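Local coordinates for protein fatty acid biosynthesis transcriptional regulator (Streptococcus pneumoniae, PDB 6JBX) that binds DNA as a MarR-family transcription factor and represses the pneumococcal fatty acid synthesis pathway together with its co-repressor acyl-ACP, at residues V31-S36 against I41-M46; H47-I52 against K84-R89; K124-M129 against A135-G140; S36-I41 against T104-L109. All coordinates share one frame; numbering follows the deposited sequence.

Overall arrangement
Contacts 1, 2 and 4 cluster at the DNA-binding end of the chain, their centres about 9 to 13 Å apart, whereas contact 3 lies at the far end of helix 105-125, its centre about 27 to 31 Å from theirs. Contacts 1 and 2 share helix 43-54, and contacts 1 and 4 share Ser36 and Ile41. Along the chain, contact 1 crosses contact 4, contact 2 is nested inside the loop that contact 4 closes, and contact 3 comes last. Helix 105-125 serves both contact 4 and contact 3, and so runs from the DNA-binding region to the part of the fold that meets the second subunit and bound tridecane.

Contact 1 of 4, residues V31-S36 against I41-M46; sequences VNLRGS and ISIKEM. With nucleotides of chain C.
Leu33, on the last turn of helix 11-34, faces the start of helix 43-54 across a short connection, its CA 7.0 Å from Ile41 CA. One branch of Leu33 does most of the touching: CD1 reaches Met46 CB at 3.8 Å, lies near Ile43 CA and meets the Ile43 CD1 tip at 4.1 Å, while CD2 faces the Met46 sulfur. Arg34 bends at chi2 (-64°) and lays one face of its guanidinium over the Ile41-Ser42 peptide. Its NH1 is 3.4 Å from Ile41 N, but both are donors and no bond forms; the group is held instead by a salt bridge to Glu30 and a hydrogen bond to Lys39 O. Beyond it, Ser42 and Glu45 form a capping box: Glu45 N donates to Ser42 OG at 2.9 Å, nearly straight at 169°, and Ser42 N donates to the anti lone pair of Glu45 OE2, also at 2.9 Å. The other carboxylate oxygen of Glu45 is in a salt bridge with Lys84. Ser42 OG in turn donates to OP1 of DG13 of chain C at a short 2.5 Å. One hydroxyl thus both caps the helix and contacts the DNA backbone, and the helix N-terminus, with its partial positive charge, would probably favour the nearby phosphate.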
# COMPACT_ATOMS: atom_id res chain seq x y z
N VAL A 31 -2.92 9.03 -8.03
CA VAL A 31 -3.83 9.61 -9.01
C VAL A 31 -4.41 10.92 -8.44
O VAL A 31 -4.56 11.89 -9.17
CB VAL A 31 -4.98 8.65 -9.39
CG1 VAL A 31 -6.19 9.36 -10.02
CG2 VAL A 31 -4.49 7.57 -10.30
N ASN A 32 -4.75 10.93 -7.19
CA ASN A 32 -5.25 12.16 -6.58
C ASN A 32 -4.18 13.28 -6.60
O ASN A 32 -4.52 14.45 -6.80
CB ASN A 32 -5.70 11.90 -5.15
CG ASN A 32 -6.11 13.15 -4.42
OD1 ASN A 32 -5.41 13.62 -3.52
ND2 ASN A 32 -7.28 13.65 -4.77
N LEU A 33 -2.91 12.96 -6.36
CA LEU A 33 -1.84 13.99 -6.40
C LEU A 33 -1.63 14.47 -7.85
O LEU A 33 -1.50 15.67 -8.06
CB LEU A 33 -0.51 13.44 -5.88
CG LEU A 33 -0.36 13.18 -4.38
CD1 LEU A 33 0.92 12.39 -4.17
CD2 LEU A 33 -0.31 14.46 -3.57
N ARG A 34 -1.59 13.56 -8.83
CA ARG A 34 -1.34 13.85 -10.25
C ARG A 34 -2.47 14.70 -10.85
O ARG A 34 -2.25 15.43 -11.83
CB ARG A 34 -1.22 12.59 -11.10
CG ARG A 34 -0.03 11.72 -10.73
CD ARG A 34 1.31 12.40 -10.96
NE ARG A 34 2.39 11.46 -10.75
CZ ARG A 34 3.68 11.77 -10.73
NH1 ARG A 34 4.07 13.01 -10.94
NH2 ARG A 34 4.58 10.81 -10.52
N GLY A 35 -3.65 14.63 -10.29
CA GLY A 35 -4.76 15.46 -10.74
C GLY A 35 -4.78 16.79 -10.01
O GLY A 35 -5.62 17.64 -10.32
N SER A 36 -3.88 16.98 -9.05
CA SER A 36 -3.84 18.22 -8.27
C SER A 36 -3.17 19.35 -9.09
O SER A 36 -2.70 19.16 -10.22
CB SER A 36 -3.12 18.04 -6.97
OG SER A 36 -1.69 18.11 -7.12
N ILE A 41 4.78 15.32 -8.49
CA ILE A 41 5.11 14.70 -7.21
C ILE A 41 4.41 13.34 -7.14
O ILE A 41 3.19 13.26 -7.22
CB ILE A 41 4.72 15.61 -6.03
CG1 ILE A 41 5.62 16.84 -5.92
CG2 ILE A 41 4.72 14.83 -4.72
CD1 ILE A 41 7.09 16.50 -5.68
N SER A 42 5.20 12.31 -7.03
CA SER A 42 4.72 10.96 -6.88
C SER A 42 4.33 10.70 -5.42
O SER A 42 4.72 11.44 -4.50
CB SER A 42 5.82 9.99 -7.25
OG SER A 42 6.71 9.93 -6.13
N ILE A 43 3.63 9.59 -5.20
CA ILE A 43 3.23 9.27 -3.83
C ILE A 43 4.48 9.00 -2.99
O ILE A 43 4.51 9.39 -1.82
CB ILE A 43 2.20 8.13 -3.75
CG1 ILE A 43 1.69 7.94 -2.32
CG2 ILE A 43 2.74 6.80 -4.32
CD1 ILE A 43 0.85 9.08 -1.79
N LYS A 44 5.53 8.42 -3.54
CA LYS A 44 6.76 8.18 -2.75
C LYS A 44 7.47 9.50 -2.42
O LYS A 44 7.95 9.66 -1.29
CB LYS A 44 7.73 7.25 -3.47
CG LYS A 44 7.22 5.83 -3.59
CD LYS A 44 6.84 5.31 -2.24
CE LYS A 44 6.51 3.84 -2.22
NZ LYS A 44 5.65 3.56 -1.04
N GLU A 45 7.48 10.45 -3.34
CA GLU A 45 8.05 11.76 -3.01
C GLU A 45 7.17 12.44 -1.97
O GLU A 45 7.70 13.12 -1.09
CB GLU A 45 8.19 12.70 -4.22
CG GLU A 45 9.22 12.25 -5.24
CD GLU A 45 9.15 12.99 -6.57
OE1 GLU A 45 10.22 13.53 -7.01
OE2 GLU A 45 8.03 13.05 -7.18
N MET A 46 5.86 12.26 -2.07
CA MET A 46 4.96 12.85 -1.07
C MET A 46 5.31 12.29 0.32
O MET A 46 5.26 13.02 1.30
CB MET A 46 3.51 12.58 -1.42
CG MET A 46 2.51 13.35 -0.60
SD MET A 46 2.54 15.16 -0.76
CE MET A 46 3.10 15.51 0.91
P DG C 13 10.04 8.40 -7.34
OP1 DG C 13 8.68 8.53 -6.81
OP2 DG C 13 11.13 9.38 -6.97
O5' DG C 13 10.54 6.96 -6.94
C5' DG C 13 9.67 5.83 -7.03
C4' DG C 13 10.44 4.62 -6.57
O4' DG C 13 11.45 4.37 -7.56
C3' DG C 13 11.19 4.78 -5.23
O3' DG C 13 10.76 3.72 -4.37
C2' DG C 13 12.66 4.73 -5.61
C1' DG C 13 12.62 3.93 -6.92
N9 DG C 13 13.70 4.11 -7.87
C8 DG C 13 14.21 5.29 -8.35
N7 DG C 13 15.14 5.12 -9.25
C5 DG C 13 15.20 3.75 -9.42
C6 DG C 13 16.02 2.97 -10.27
O6 DG C 13 16.89 3.35 -11.07
N1 DG C 13 15.78 1.61 -10.09
C2 DG C 13 14.86 1.07 -9.23
N2 DG C 13 14.76 -0.26 -9.22
N3 DG C 13 14.08 1.79 -8.45
C4 DG C 13 14.33 3.11 -8.56

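Contact 2 of 4, residues H47-I52 against K84-R89. With nucleotides of chain D.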
# COMPACT_ATOMS: atom_id res chain seq x y z
N HIS A 47 5.78 11.05 0.41
CA HIS A 47 6.15 10.53 1.73
C HIS A 47 7.37 11.29 2.29
O HIS A 47 7.40 11.59 3.46
CB HIS A 47 6.42 9.02 1.72
CG HIS A 47 5.19 8.22 1.47
ND1 HIS A 47 5.26 6.96 0.90
CD2 HIS A 47 3.88 8.51 1.64
CE1 HIS A 47 4.03 6.50 0.75
NE2 HIS A 47 3.16 7.44 1.19
N THR A 48 8.37 11.54 1.45
CA THR A 48 9.54 12.31 1.86
C THR A 48 9.11 13.71 2.27
O THR A 48 9.47 14.17 3.35
CB THR A 48 10.61 12.33 0.77
OG1 THR A 48 10.94 10.97 0.49
CG2 THR A 48 11.86 13.08 1.19
N ILE A 49 8.23 14.34 1.50
CA ILE A 49 7.77 15.68 1.84
C ILE A 49 7.11 15.66 3.23
O ILE A 49 7.27 16.59 4.03
CB ILE A 49 6.85 16.25 0.76
CG1 ILE A 49 7.64 16.57 -0.52
CG2 ILE A 49 6.09 17.47 1.26
CD1 ILE A 49 6.82 17.14 -1.63
N ASP A 50 6.35 14.61 3.48
CA ASP A 50 5.54 14.45 4.70
C ASP A 50 6.45 14.36 5.94
O ASP A 50 6.23 15.06 6.92
CB ASP A 50 4.70 13.17 4.57
CG ASP A 50 3.65 13.02 5.64
OD1 ASP A 50 2.94 14.02 5.91
OD2 ASP A 50 3.57 11.90 6.22
N VAL A 51 7.47 13.55 5.87
CA VAL A 51 8.42 13.44 6.96
C VAL A 51 9.02 14.83 7.26
O VAL A 51 9.07 15.27 8.41
CB VAL A 51 9.53 12.42 6.64
CG1 VAL A 51 10.64 12.47 7.67
CG2 VAL A 51 8.97 11.01 6.53
N ILE A 52 9.49 15.54 6.22
CA ILE A 52 10.17 16.82 6.43
C ILE A 52 9.17 17.83 6.98
O ILE A 52 9.50 18.63 7.85
CB ILE A 52 10.84 17.31 5.12
CG1 ILE A 52 11.82 16.27 4.58
CG2 ILE A 52 11.52 18.66 5.33
CD1 ILE A 52 12.36 16.58 3.20
N LYS A 84 13.04 20.40 -7.92
CA LYS A 84 11.70 20.77 -8.30
C LYS A 84 11.16 21.87 -7.39
O LYS A 84 10.08 22.31 -7.63
CB LYS A 84 10.79 19.54 -8.30
CG LYS A 84 11.06 18.58 -9.45
CD LYS A 84 10.03 17.49 -9.64
CE LYS A 84 10.41 16.25 -8.86
NZ LYS A 84 9.50 15.12 -9.15
N GLY A 85 11.89 22.30 -6.36
CA GLY A 85 11.52 23.48 -5.59
C GLY A 85 10.65 23.20 -4.36
O GLY A 85 10.02 24.15 -3.84
N TYR A 86 10.66 21.97 -3.84
CA TYR A 86 9.78 21.61 -2.68
C TYR A 86 10.54 21.59 -1.35
O TYR A 86 9.93 21.72 -0.31
CB TYR A 86 9.12 20.26 -2.92
CG TYR A 86 8.12 20.30 -4.04
CD1 TYR A 86 6.82 20.74 -3.83
CD2 TYR A 86 8.45 19.90 -5.32
CE1 TYR A 86 5.88 20.78 -4.85
CE2 TYR A 86 7.51 19.90 -6.35
CZ TYR A 86 6.23 20.40 -6.13
OH TYR A 86 5.29 20.44 -7.13
N ILE A 87 11.84 21.42 -1.39
CA ILE A 87 12.61 21.36 -0.15
C ILE A 87 13.91 22.17 -0.29
O ILE A 87 14.35 22.48 -1.41
CB ILE A 87 12.95 19.91 0.19
CG1 ILE A 87 13.97 19.36 -0.80
CG2 ILE A 87 11.69 19.05 0.28
CD1 ILE A 87 14.92 18.37 -0.23
N GLU A 88 14.51 22.47 0.86
CA GLU A 88 15.84 23.10 0.91
C GLU A 88 16.73 22.32 1.87
O GLU A 88 16.27 21.85 2.92
CB GLU A 88 15.76 24.55 1.38
CG GLU A 88 15.23 25.48 0.29
CD GLU A 88 15.73 26.92 0.28
OE1 GLU A 88 16.62 27.26 1.11
OE2 GLU A 88 15.22 27.70 -0.57
N ARG A 89 17.97 22.14 1.45
CA ARG A 89 19.01 21.52 2.27
C ARG A 89 19.82 22.64 2.95
O ARG A 89 20.21 23.59 2.28
CB ARG A 89 20.00 20.73 1.41
CG ARG A 89 19.53 19.37 0.94
CD ARG A 89 20.70 18.77 0.16
NE ARG A 89 20.55 17.34 -0.08
CZ ARG A 89 20.17 16.81 -1.23
NH1 ARG A 89 19.76 17.58 -2.23
NH2 ARG A 89 20.26 15.50 -1.39
P DT D 6 23.15 14.80 0.81
OP1 DT D 6 23.01 16.21 0.41
OP2 DT D 6 22.01 13.87 0.95
O5' DT D 6 24.18 14.17 -0.22
C5' DT D 6 25.44 14.80 -0.45
C4' DT D 6 26.23 13.92 -1.37
O4' DT D 6 26.45 12.65 -0.72
C3' DT D 6 25.51 13.59 -2.68
O3' DT D 6 26.19 14.31 -3.68
C2' DT D 6 25.71 12.09 -2.86
C1' DT D 6 26.70 11.73 -1.75
N1 DT D 6 26.53 10.40 -1.19
C2 DT D 6 27.42 9.43 -1.55
O2 DT D 6 28.34 9.63 -2.33
N3 DT D 6 27.21 8.21 -0.97
C4 DT D 6 26.21 7.87 -0.09
O4 DT D 6 26.13 6.73 0.35
C5 DT D 6 25.28 8.93 0.22
C7 DT D 6 24.15 8.66 1.16
C6 DT D 6 25.49 10.14 -0.32
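Ile49 and Ile52, one turn apart on helix 43-54, meet Tyr86 and Ile87 at the entry to strand 87-91. The tight part is small and wholly apolar. Ile52 CD1 touches Ile87 CG2 at 3.9 Å, the two side chains crossing at about a right angle. Ile87 turns this methyl anti to its own carbonyl carbon and leaves CG1 between the backbone N and that carbon (chi1 70°). Ile49 CD1 comes obliquely to Tyr86, 4.1 Å from its CB and close to CG, so it meets the root of the ring and not the hydroxyl, which is hydrogen-bonded to Asp40. Just before them, Gly85 takes a positive phi of 92° in a Schellman motif that ends helix 71-84. The looser side lies further along the strand, where Glu88 is exposed and Arg89 leaves the hydrophobic patch for the DNA. The Arg89 chain is extended from CG to NE and brings NE to 2.8 Å from OP1 of DT6 of chain D, while NH2 makes a weak bond to OP2 at 3.3 Å. A salt bridge from NH1 to Glu82 helps to steady the guanidinium. In the winged-helix arrangement of MarR proteins, strands 87-91 and 99-103 form the wing; here its base rests on helix 43-54, with Ile110 of helix 105-125 touching Ile49 and Tyr86, and Leu78 of helix 71-84 touching Ile87.

Contact 3 of 4, residues K124-M129 against A135-G140; sequences KIIDGM and AVMGKG
Met137 packs as a single inserted side chain against Ile125, Ile126 and Met129, a small hydrophobic contact between the end of helix 105-125, with the turn that follows it, and helix 131-150. Within 135-140 every touch is made by the far end of Met137. Its sulfur lies 3.7 Å from Ile125 CG2 and 3.9 Å from Met129 CE, and the terminal methyl CE reaches Ile126 CG2 at 3.9 Å. The three partners each cross the methionine at about a right angle. Met137 sends CG anti to its backbone N (chi1 -167°) and bends only at chi3 (60°), which turns CE aside to Ile126. Met129, by contrast, is extended beyond CG and brings its own methyl and sulfur to the Met137 sulfur. Ile126 to Met129 form a type II beta turn where the chain leaves helix 105-125, closed by Met129 N bonding Ile126 O at 3.0 Å, with Gly128 at the positive-phi position. No hydrogen bond joins the two segments; the contact is van der Waals packing of apolar groups and sulfur. Ile134 adds to the patch by touching Ile126 and Met129. The second subunit also borders the contact: its Asn143 donates to Ile125 O and Asp127 O, and its Leu18 packs on Ile125, whose side chain is about 5 Å from bound tridecane. The contact thus joins the C-terminal end of helix 105-125 and the turn after it to the N-terminal part of helix 131-150, next to the second subunit.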
# COMPACT_ATOMS: atom_id res chain seq x y z
N LYS A 124 -14.33 9.17 6.05
CA LYS A 124 -15.12 8.09 5.48
C LYS A 124 -15.01 6.83 6.35
O LYS A 124 -16.00 6.14 6.55
CB LYS A 124 -14.72 7.85 4.03
CG LYS A 124 -15.54 6.79 3.32
CD LYS A 124 -17.05 6.98 3.41
CE LYS A 124 -17.76 5.98 2.53
NZ LYS A 124 -19.22 5.98 2.72
N ILE A 125 -13.85 6.55 6.92
CA ILE A 125 -13.70 5.36 7.74
C ILE A 125 -14.72 5.38 8.89
O ILE A 125 -15.41 4.42 9.08
CB ILE A 125 -12.26 5.19 8.25
CG1 ILE A 125 -11.34 4.80 7.10
CG2 ILE A 125 -12.15 4.17 9.34
CD1 ILE A 125 -9.91 4.62 7.52
N ILE A 126 -14.83 6.50 9.60
CA ILE A 126 -15.75 6.59 10.73
C ILE A 126 -17.20 6.92 10.30
O ILE A 126 -18.02 7.16 11.16
CB ILE A 126 -15.27 7.61 11.76
CG1 ILE A 126 -15.36 9.04 11.24
CG2 ILE A 126 -13.90 7.23 12.30
CD1 ILE A 126 -15.00 10.10 12.28
N ASP A 127 -17.55 6.93 9.04
CA ASP A 127 -18.90 7.23 8.67
C ASP A 127 -19.88 6.24 9.35
O ASP A 127 -19.75 5.01 9.25
CB ASP A 127 -19.08 7.19 7.17
CG ASP A 127 -20.50 7.53 6.73
OD1 ASP A 127 -20.95 8.68 7.01
OD2 ASP A 127 -21.14 6.65 6.13
N GLY A 128 -20.86 6.78 10.06
CA GLY A 128 -21.92 5.97 10.64
C GLY A 128 -21.53 5.46 12.01
O GLY A 128 -22.31 4.79 12.64
N MET A 129 -20.34 5.79 12.48
CA MET A 129 -19.94 5.29 13.76
C MET A 129 -20.28 6.34 14.83
O MET A 129 -20.10 7.51 14.61
CB MET A 129 -18.44 5.04 13.83
CG MET A 129 -17.94 3.80 13.05
SD MET A 129 -16.15 3.73 13.24
CE MET A 129 -15.73 2.48 12.03
N ALA A 135 -14.03 5.26 19.52
CA ALA A 135 -13.05 5.00 20.57
C ALA A 135 -12.60 3.54 20.51
O ALA A 135 -11.43 3.20 20.76
CB ALA A 135 -13.64 5.32 21.91
N VAL A 136 -13.55 2.65 20.26
CA VAL A 136 -13.22 1.24 20.16
C VAL A 136 -12.29 1.03 18.95
O VAL A 136 -11.27 0.32 19.03
CB VAL A 136 -14.49 0.38 20.05
CG1 VAL A 136 -14.14 -1.06 19.69
CG2 VAL A 136 -15.30 0.43 21.34
N MET A 137 -12.62 1.70 17.85
CA MET A 137 -11.82 1.59 16.60
C MET A 137 -10.39 2.06 16.86
O MET A 137 -9.43 1.47 16.37
CB MET A 137 -12.44 2.42 15.47
CG MET A 137 -11.83 2.09 14.12
SD MET A 137 -12.04 3.38 12.92
CE MET A 137 -11.20 4.76 13.69
N GLY A 138 -10.23 3.10 17.65
CA GLY A 138 -8.90 3.56 18.05
C GLY A 138 -8.14 2.48 18.78
O GLY A 138 -6.96 2.30 18.53
N LYS A 139 -8.81 1.75 19.66
CA LYS A 139 -8.14 0.68 20.43
C LYS A 139 -7.83 -0.49 19.50
O LYS A 139 -6.80 -1.10 19.60
CB LYS A 139 -9.00 0.18 21.59
CG LYS A 139 -9.09 1.10 22.81
CD LYS A 139 -9.63 0.42 24.07
CE LYS A 139 -8.65 -0.57 24.69
NZ LYS A 139 -7.58 0.11 25.45
N GLY A 140 -8.75 -0.80 18.61
CA GLY A 140 -8.57 -1.85 17.60
C GLY A 140 -7.33 -1.60 16.75
O GLY A 140 -6.53 -2.51 16.55

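Contact 4 of 4, residues S36-I41 against T104-L109; sequences SRFKDI and TKKGRL
The Phe38 ring meets Lys106 and Leu109 obliquely, while one of its faces carries Arg37 CG of its own loop, 3.5 Å above the plane and displaced toward the rim. Lys106 CE lies 3.9 Å from Phe38 CD1, and Leu109 CD1 comes to 4.0 Å from CZ, so the helix residues take different parts of the ring. The second flat group, the Arg108 guanidinium, folds back on its own helix, with Thr104 O and Lys105 CA over one face. Lys106 is fully extended, its CG anti to the backbone N (chi1 -168°), and slides past Phe38 in the opposite direction, its CE beside the aromatic ring and its ammonium carried on toward Asp40. The charges stay apart, Lys106 NZ 4.6 Å from Asp40 OD2, beyond a salt bridge; a water lies between them, but its modelled bonds are so short that the details of the bridge are doubtful. Within the loop, Ser36 OG accepts from Phe38 N at 2.9 Å in an ST turn, and Lys39 NZ donates to Ser36 O from a position tilted out of the carbonyl plane. At the start of the other segment, Thr104 caps helix 105-125 by accepting Gly107 N on OG1 at 3.2 Å (167°). That hydroxyl is also hydrogen-bonded to Gly85 O. The contact is a surface one: it lays the loop between helices 11-34 and 43-54 against the first turns of helix 105-125, where Ile110 and Tyr86 also touch Phe38 and strand 99-103 leads into the helix.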
# COMPACT_ATOMS: atom_id res chain seq x y z
N SER A 36 -3.88 16.98 -9.05
CA SER A 36 -3.84 18.22 -8.27
C SER A 36 -3.17 19.35 -9.09
O SER A 36 -2.70 19.16 -10.22
CB SER A 36 -3.12 18.04 -6.97
OG SER A 36 -1.69 18.11 -7.12
N ARG A 37 -3.07 20.51 -8.45
CA ARG A 37 -2.45 21.64 -9.05
C ARG A 37 -0.92 21.44 -9.05
O ARG A 37 -0.23 22.24 -9.67
CB ARG A 37 -2.92 22.93 -8.35
CG ARG A 37 -2.11 23.35 -7.14
CD ARG A 37 -2.94 23.99 -6.01
NE ARG A 37 -3.42 25.35 -6.26
CZ ARG A 37 -4.66 25.68 -6.60
NH1 ARG A 37 -5.63 24.78 -6.51
NH2 ARG A 37 -4.94 26.88 -7.06
N PHE A 38 -0.39 20.45 -8.31
CA PHE A 38 1.03 20.12 -8.37
C PHE A 38 1.21 18.73 -8.99
O PHE A 38 0.99 17.71 -8.33
CB PHE A 38 1.67 20.23 -6.99
CG PHE A 38 1.47 21.58 -6.37
CD1 PHE A 38 2.03 22.72 -6.93
CD2 PHE A 38 0.64 21.72 -5.27
CE1 PHE A 38 1.78 23.97 -6.38
CE2 PHE A 38 0.37 22.98 -4.74
CZ PHE A 38 0.96 24.10 -5.28
N LYS A 39 1.65 18.67 -10.23
CA LYS A 39 1.52 17.42 -10.97
C LYS A 39 2.84 16.68 -11.09
O LYS A 39 2.85 15.62 -11.68
CB LYS A 39 0.96 17.64 -12.37
CG LYS A 39 -0.41 18.25 -12.38
CD LYS A 39 -0.95 18.37 -13.79
CE LYS A 39 -2.40 18.77 -13.79
NZ LYS A 39 -2.67 19.79 -12.77
N ASP A 40 3.88 17.14 -10.44
CA ASP A 40 5.20 16.54 -10.62
C ASP A 40 5.69 15.85 -9.33
O ASP A 40 6.90 15.76 -9.13
CB ASP A 40 6.20 17.62 -11.07
CG ASP A 40 6.37 18.73 -10.05
OD1 ASP A 40 5.44 18.91 -9.23
OD2 ASP A 40 7.44 19.37 -10.05
N ILE A 41 4.78 15.32 -8.49
CA ILE A 41 5.11 14.70 -7.21
C ILE A 41 4.41 13.34 -7.14
O ILE A 41 3.19 13.26 -7.22
CB ILE A 41 4.72 15.61 -6.03
CG1 ILE A 41 5.62 16.84 -5.92
CG2 ILE A 41 4.72 14.83 -4.72
CD1 ILE A 41 7.09 16.50 -5.68
N THR A 104 10.14 24.17 1.40
CA THR A 104 9.91 25.48 0.82
C THR A 104 8.42 25.83 1.02
O THR A 104 7.64 25.04 1.56
CB THR A 104 10.28 25.51 -0.67
OG1 THR A 104 9.38 24.70 -1.45
CG2 THR A 104 11.71 25.09 -0.92
N LYS A 105 8.03 27.00 0.57
CA LYS A 105 6.64 27.38 0.62
C LYS A 105 5.84 26.43 -0.26
O LYS A 105 4.72 26.10 0.07
CB LYS A 105 6.42 28.83 0.15
CG LYS A 105 4.97 29.29 0.20
CD LYS A 105 4.25 28.92 1.51
CE LYS A 105 2.84 28.37 1.34
NZ LYS A 105 2.28 27.81 2.61
N LYS A 106 6.42 26.02 -1.38
CA LYS A 106 5.73 25.17 -2.29
C LYS A 106 5.53 23.81 -1.61
O LYS A 106 4.45 23.25 -1.69
CB LYS A 106 6.50 25.07 -3.62
CG LYS A 106 5.73 24.44 -4.77
CD LYS A 106 6.55 24.33 -6.06
CE LYS A 106 5.71 23.93 -7.26
NZ LYS A 106 6.55 23.53 -8.41
N GLY A 107 6.56 23.33 -0.95
CA GLY A 107 6.50 22.10 -0.18
C GLY A 107 5.39 22.13 0.86
O GLY A 107 4.63 21.20 0.95
N ARG A 108 5.29 23.21 1.62
CA ARG A 108 4.25 23.36 2.63
C ARG A 108 2.87 23.29 1.96
O ARG A 108 1.94 22.61 2.49
CB ARG A 108 4.43 24.66 3.42
CG ARG A 108 5.65 24.63 4.34
CD ARG A 108 5.77 25.76 5.36
NE ARG A 108 5.85 27.09 4.76
CZ ARG A 108 6.97 27.67 4.34
NH1 ARG A 108 8.14 27.05 4.47
NH2 ARG A 108 6.92 28.84 3.73
N LEU A 109 2.74 23.90 0.77
CA LEU A 109 1.44 23.92 0.07
C LEU A 109 1.01 22.50 -0.30
O LEU A 109 -0.12 22.14 -0.09
CB LEU A 109 1.50 24.77 -1.20
CG LEU A 109 1.21 26.26 -1.06
CD1 LEU A 109 1.04 26.88 -2.46
CD2 LEU A 109 -0.04 26.52 -0.23
O HOH W 1 7.76 21.60 -9.20